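Local structure of metallo-beta-lactamase family protein (Staphylococcus aureus, 3R2U) at residues 127-139 / 147-159. The protein probably acts as an iron-dependent hydrolase or oxygenase of the metallo-beta-lactamase superfamily, with a rhodanese-like region in the same chain. Numbering follows the deposited sequence.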
loop_
_atom_site.group_PDB
_atom_site.type_symbol
_atom_site.label_atom_id
_atom_site.label_comp_id
_atom_site.label_asym_id
_atom_site.label_seq_id
_atom_site.Cartn_x
_atom_site.Cartn_y
_atom_site.Cartn_z
ATOM N N ASP A 127 -25.221 -33.594 -7.248
ATOM C CA ASP A 127 -24.684 -32.643 -8.207
ATOM C C ASP A 127 -24.998 -31.259 -7.703
ATOM O O ASP A 127 -26.078 -31.016 -7.221
ATOM C CB ASP A 127 -25.312 -32.818 -9.588
ATOM C CG ASP A 127 -24.921 -34.125 -10.257
ATOM O OD1 ASP A 127 -23.778 -34.607 -10.064
ATOM O OD2 ASP A 127 -25.762 -34.657 -10.998
ATOM N N ILE A 128 -24.039 -30.357 -7.815
ATOM C CA ILE A 128 -24.214 -28.966 -7.440
ATOM C C ILE A 128 -23.955 -28.184 -8.725
ATOM O O ILE A 128 -22.959 -28.410 -9.373
ATOM C CB ILE A 128 -23.172 -28.520 -6.402
ATOM C CG1 ILE A 128 -23.186 -29.430 -5.177
ATOM C CG2 ILE A 128 -23.403 -27.075 -5.966
ATOM C CD1 ILE A 128 -21.982 -29.219 -4.261
ATOM N N TYR A 129 -24.863 -27.293 -9.094
ATOM C CA TYR A 129 -24.682 -26.451 -10.250
ATOM C C TYR A 129 -24.380 -25.017 -9.798
ATOM O O TYR A 129 -25.038 -24.470 -8.901
ATOM C CB TYR A 129 -25.908 -26.476 -11.164
ATOM C CG TYR A 129 -26.115 -27.818 -11.817
ATOM C CD1 TYR A 129 -26.932 -28.784 -11.229
ATOM C CD2 TYR A 129 -25.478 -28.135 -13.013
ATOM C CE1 TYR A 129 -27.120 -30.026 -11.835
ATOM C CE2 TYR A 129 -25.656 -29.374 -13.620
ATOM C CZ TYR A 129 -26.474 -30.310 -13.026
ATOM O OH TYR A 129 -26.639 -31.526 -13.612
ATOM N N VAL A 130 -23.323 -24.462 -10.386
ATOM C CA VAL A 130 -22.910 -23.085 -10.196
ATOM C C VAL A 130 -23.162 -22.507 -11.597
ATOM O O VAL A 130 -22.320 -22.605 -12.504
ATOM C CB VAL A 130 -21.424 -22.994 -9.785
ATOM C CG1 VAL A 130 -21.023 -21.552 -9.499
ATOM C CG2 VAL A 130 -21.180 -23.860 -8.562
ATOM N N GLY A 131 -24.341 -21.926 -11.789
ATOM C CA GLY A 131 -24.725 -21.480 -13.120
ATOM C C GLY A 131 -24.756 -22.765 -13.941
ATOM O O GLY A 131 -25.363 -23.752 -13.520
ATOM N N ASN A 132 -24.036 -22.798 -15.052
ATOM C CA ASN A 132 -24.010 -24.008 -15.901
ATOM C C ASN A 132 -22.862 -24.976 -15.565
ATOM O O ASN A 132 -22.755 -26.039 -16.179
ATOM C CB ASN A 132 -23.944 -23.622 -17.372
ATOM C CG ASN A 132 -25.155 -22.826 -17.812
ATOM O OD1 ASN A 132 -25.023 -21.756 -18.390
ATOM N ND2 ASN A 132 -26.333 -23.339 -17.526
ATOM N N ILE A 133 -22.017 -24.610 -14.603
ATOM C CA ILE A 133 -20.903 -25.481 -14.178
ATOM C C ILE A 133 -21.498 -26.556 -13.319
ATOM O O ILE A 133 -22.332 -26.275 -12.456
ATOM C CB ILE A 133 -19.847 -24.759 -13.318
ATOM C CG1 ILE A 133 -19.293 -23.518 -14.012
ATOM C CG2 ILE A 133 -18.687 -25.730 -12.971
ATOM C CD1 ILE A 133 -18.471 -22.653 -13.058
ATOM N N LYS A 134 -21.088 -27.791 -13.558
ATOM C CA LYS A 134 -21.588 -28.921 -12.807
ATOM C C LYS A 134 -20.481 -29.470 -11.923
ATOM O O LYS A 134 -19.370 -29.682 -12.387
ATOM C CB LYS A 134 -22.060 -30.023 -13.764
ATOM C CG LYS A 134 -22.605 -31.259 -13.054
ATOM C CD LYS A 134 -22.823 -32.433 -14.028
ATOM C CE LYS A 134 -23.425 -33.618 -13.283
ATOM N NZ LYS A 134 -23.608 -34.841 -14.099
ATOM N N LEU A 135 -20.788 -29.670 -10.649
ATOM C CA LEU A 135 -19.884 -30.302 -9.735
ATOM C C LEU A 135 -20.533 -31.573 -9.217
ATOM O O LEU A 135 -21.670 -31.530 -8.708
ATOM C CB LEU A 135 -19.598 -29.404 -8.539
ATOM C CG LEU A 135 -18.893 -28.076 -8.793
ATOM C CD1 LEU A 135 -18.828 -27.333 -7.475
ATOM C CD2 LEU A 135 -17.496 -28.310 -9.383
ATOM N N LYS A 136 -19.826 -32.695 -9.321
ATOM C CA LYS A 136 -20.325 -33.940 -8.764
ATOM C C LYS A 136 -19.573 -34.187 -7.479
ATOM O O LYS A 136 -18.334 -34.095 -7.436
ATOM C CB LYS A 136 -20.161 -35.116 -9.717
ATOM C CG LYS A 136 -20.678 -36.463 -9.124
ATOM C CD LYS A 136 -20.863 -37.549 -10.177
ATOM C CE LYS A 136 -22.137 -37.326 -11.041
ATOM N NZ LYS A 136 -23.449 -37.398 -10.278
ATOM N N VAL A 137 -20.335 -34.441 -6.417
ATOM C CA VAL A 137 -19.773 -34.721 -5.107
ATOM C C VAL A 137 -19.350 -36.179 -5.079
ATOM O O VAL A 137 -20.134 -37.075 -5.431
ATOM C CB VAL A 137 -20.805 -34.470 -3.974
ATOM C CG1 VAL A 137 -20.240 -34.890 -2.597
ATOM C CG2 VAL A 137 -21.222 -32.990 -3.950
ATOM N N LEU A 138 -18.097 -36.414 -4.730
ATOM C CA LEU A 138 -17.595 -37.762 -4.565
ATOM C C LEU A 138 -17.177 -37.918 -3.102
ATOM O O LEU A 138 -16.425 -37.093 -2.593
ATOM C CB LEU A 138 -16.412 -38.019 -5.497
ATOM C CG LEU A 138 -16.625 -37.911 -7.025
ATOM C CD1 LEU A 138 -15.310 -38.178 -7.777
ATOM C CD2 LEU A 138 -17.690 -38.856 -7.528
ATOM N N HIS A 139 -17.712 -38.918 -2.399
ATOM C CA HIS A 139 -17.305 -39.181 -1.011
ATOM C C HIS A 139 -15.948 -39.850 -1.119
ATOM O O HIS A 139 -15.832 -40.875 -1.733
ATOM C CB HIS A 139 -18.341 -40.041 -0.259
ATOM C CG HIS A 139 -18.020 -40.278 1.189
ATOM N ND1 HIS A 139 -18.320 -41.458 1.833
ATOM C CD2 HIS A 139 -17.405 -39.494 2.113
ATOM C CE1 HIS A 139 -17.924 -41.392 3.096
ATOM N NE2 HIS A 139 -17.352 -40.213 3.290
ATOM N N SER A 147 -14.700 -36.557 4.380
ATOM C CA SER A 147 -14.068 -35.915 3.223
ATOM C C SER A 147 -14.759 -36.177 1.921
ATOM O O SER A 147 -15.037 -37.313 1.580
ATOM C CB SER A 147 -12.593 -36.336 3.054
ATOM O OG SER A 147 -11.760 -35.696 3.995
ATOM N N ILE A 148 -15.016 -35.097 1.196
ATOM C CA ILE A 148 -15.612 -35.160 -0.109
ATOM C C ILE A 148 -14.746 -34.392 -1.095
ATOM O O ILE A 148 -14.005 -33.496 -0.714
ATOM C CB ILE A 148 -17.067 -34.604 -0.118
ATOM C CG1 ILE A 148 -17.122 -33.184 0.429
ATOM C CG2 ILE A 148 -18.013 -35.552 0.666
ATOM C CD1 ILE A 148 -18.493 -32.557 0.344
ATOM N N SER A 149 -14.805 -34.810 -2.350
ATOM C CA SER A 149 -14.110 -34.159 -3.437
ATOM C C SER A 149 -15.131 -33.718 -4.481
ATOM O O SER A 149 -16.196 -34.342 -4.600
ATOM C CB SER A 149 -13.100 -35.119 -4.060
ATOM O OG SER A 149 -12.042 -35.388 -3.150
ATOM N N PHE A 150 -14.821 -32.656 -5.237
ATOM C CA PHE A 150 -15.757 -32.147 -6.232
ATOM C C PHE A 150 -15.243 -32.297 -7.680
ATOM O O PHE A 150 -14.189 -31.752 -8.043
ATOM C CB PHE A 150 -16.086 -30.680 -5.917
ATOM C CG PHE A 150 -16.577 -30.454 -4.505
ATOM C CD1 PHE A 150 -17.895 -30.639 -4.177
ATOM C CD2 PHE A 150 -15.715 -30.017 -3.515
ATOM C CE1 PHE A 150 -18.349 -30.388 -2.870
ATOM C CE2 PHE A 150 -16.169 -29.789 -2.211
ATOM C CZ PHE A 150 -17.479 -29.980 -1.907
ATOM N N LEU A 151 -15.981 -33.047 -8.491
ATOM C CA LEU A 151 -15.608 -33.298 -9.889
ATOM C C LEU A 151 -16.323 -32.299 -10.778
ATOM O O LEU A 151 -17.561 -32.313 -10.905
ATOM C CB LEU A 151 -15.960 -34.720 -10.294
ATOM C CG LEU A 151 -15.523 -35.178 -11.694
ATOM C CD1 LEU A 151 -13.992 -35.291 -11.741
ATOM C CD2 LEU A 151 -16.195 -36.515 -12.051
ATOM N N LEU A 152 -15.534 -31.437 -11.408
ATOM C CA LEU A 152 -16.060 -30.369 -12.243
ATOM C C LEU A 152 -16.129 -30.722 -13.727
ATOM O O LEU A 152 -15.173 -31.260 -14.301
ATOM C CB LEU A 152 -15.214 -29.101 -12.046
ATOM C CG LEU A 152 -15.639 -27.813 -12.785
ATOM C CD1 LEU A 152 -15.090 -26.559 -12.069
ATOM C CD2 LEU A 152 -15.235 -27.813 -14.276
ATOM N N THR A 153 -17.285 -30.418 -14.324
ATOM C CA THR A 153 -17.501 -30.540 -15.756
ATOM C C THR A 153 -18.021 -29.173 -16.239
ATOM O O THR A 153 -19.006 -28.637 -15.687
ATOM C CB THR A 153 -18.462 -31.681 -16.080
ATOM O OG1 THR A 153 -17.926 -32.899 -15.541
ATOM C CG2 THR A 153 -18.657 -31.835 -17.607
ATOM N N ASP A 154 -17.354 -28.620 -17.254
ATOM C CA ASP A 154 -17.670 -27.297 -17.831
ATOM C C ASP A 154 -18.802 -27.411 -18.857
ATOM O O ASP A 154 -18.614 -27.210 -20.071
ATOM C CB ASP A 154 -16.391 -26.727 -18.464
ATOM C CG ASP A 154 -16.535 -25.281 -18.980
ATOM O OD1 ASP A 154 -17.577 -24.619 -18.761
ATOM O OD2 ASP A 154 -15.556 -24.810 -19.616
ATOM N N GLU A 155 -19.985 -27.753 -18.368
ATOM C CA GLU A 155 -21.123 -27.951 -19.247
ATOM C C GLU A 155 -21.555 -26.703 -20.019
ATOM O O GLU A 155 -22.081 -26.824 -21.110
ATOM C CB GLU A 155 -22.296 -28.545 -18.482
ATOM C CG GLU A 155 -22.010 -29.951 -18.010
ATOM C CD GLU A 155 -23.263 -30.700 -17.562
ATOM O OE1 GLU A 155 -24.240 -30.071 -17.091
ATOM O OE2 GLU A 155 -23.244 -31.935 -17.672
ATOM N N GLY A 156 -21.334 -25.513 -19.463
ATOM C CA GLY A 156 -21.699 -24.276 -20.170
ATOM C C GLY A 156 -20.922 -24.132 -21.477
ATOM O O GLY A 156 -21.353 -23.443 -22.383
ATOM N N ALA A 157 -19.760 -24.777 -21.558
ATOM C CA ALA A 157 -18.947 -24.749 -22.770
ATOM C C ALA A 157 -19.267 -25.966 -23.631
ATOM O O ALA A 157 -18.611 -26.198 -24.633
ATOM C CB ALA A 157 -17.444 -24.724 -22.412
ATOM N N GLY A 158 -20.254 -26.759 -23.218
ATOM C CA GLY A 158 -20.632 -27.973 -23.943
ATOM C C GLY A 158 -19.711 -29.170 -23.696
ATOM O O GLY A 158 -19.768 -30.146 -24.423
ATOM N N ALA A 159 -18.867 -29.110 -22.675
ATOM C CA ALA A 159 -17.944 -30.229 -22.387
ATOM C C ALA A 159 -18.717 -31.483 -21.948
ATOM O O ALA A 159 -19.661 -31.387 -21.190
ATOM C CB ALA A 159 -16.942 -29.827 -21.315
HETATM O O HOH W 1 -24.913 -27.287 -16.695
HETATM O O HOH W 2 -25.349 -33.576 -16.162
#
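Lys-134 and Thr-153 form one pair of an antiparallel beta hairpin, strands 133-139 and 148-153, in one of the two mixed sheets of the metallo-beta-lactamase fold, and illustrate how a hairpin divides its labour between faces. Six backbone hydrogen bonds, two in each of the pairs Lys-134/Thr-153, Lys-136/Leu-151 and Leu-138/Ser-149, join the strands; that from Leu-151 N to Lys-136 O is nearly straight at 176°. Leu-135, Val-137, Phe-150 and Leu-152 share the buried face, where Val-137 CG2 lies 4.0 Å from Phe-150 CE1 and the two side chains run side by side. Leu-135 CD2 packs on Leu-152 CB at 3.6 Å, and Met-51 of strand 49-53 touches Leu-135, linking the two sheets.

The opposite face mixes Lys-134, Lys-136 and Thr-153 with leucines, and Glu-155 reaches over Lys-134. Glu-155 CB rests 3.4 Å from Asn-132 O. With CG beside the backbone N (chi1 -67°), the chain extends across Lys-134, whose CB and CD lie on one side of the carboxylate carbon, Glu-155 CD. Glu-155 OE1 comes to the ring edge at Tyr-129 CE2, in plane, and takes a hydrogen bond from a water. A second water, 3.1 Å from Glu-155 OE2, joins it to Lys-134 NZ.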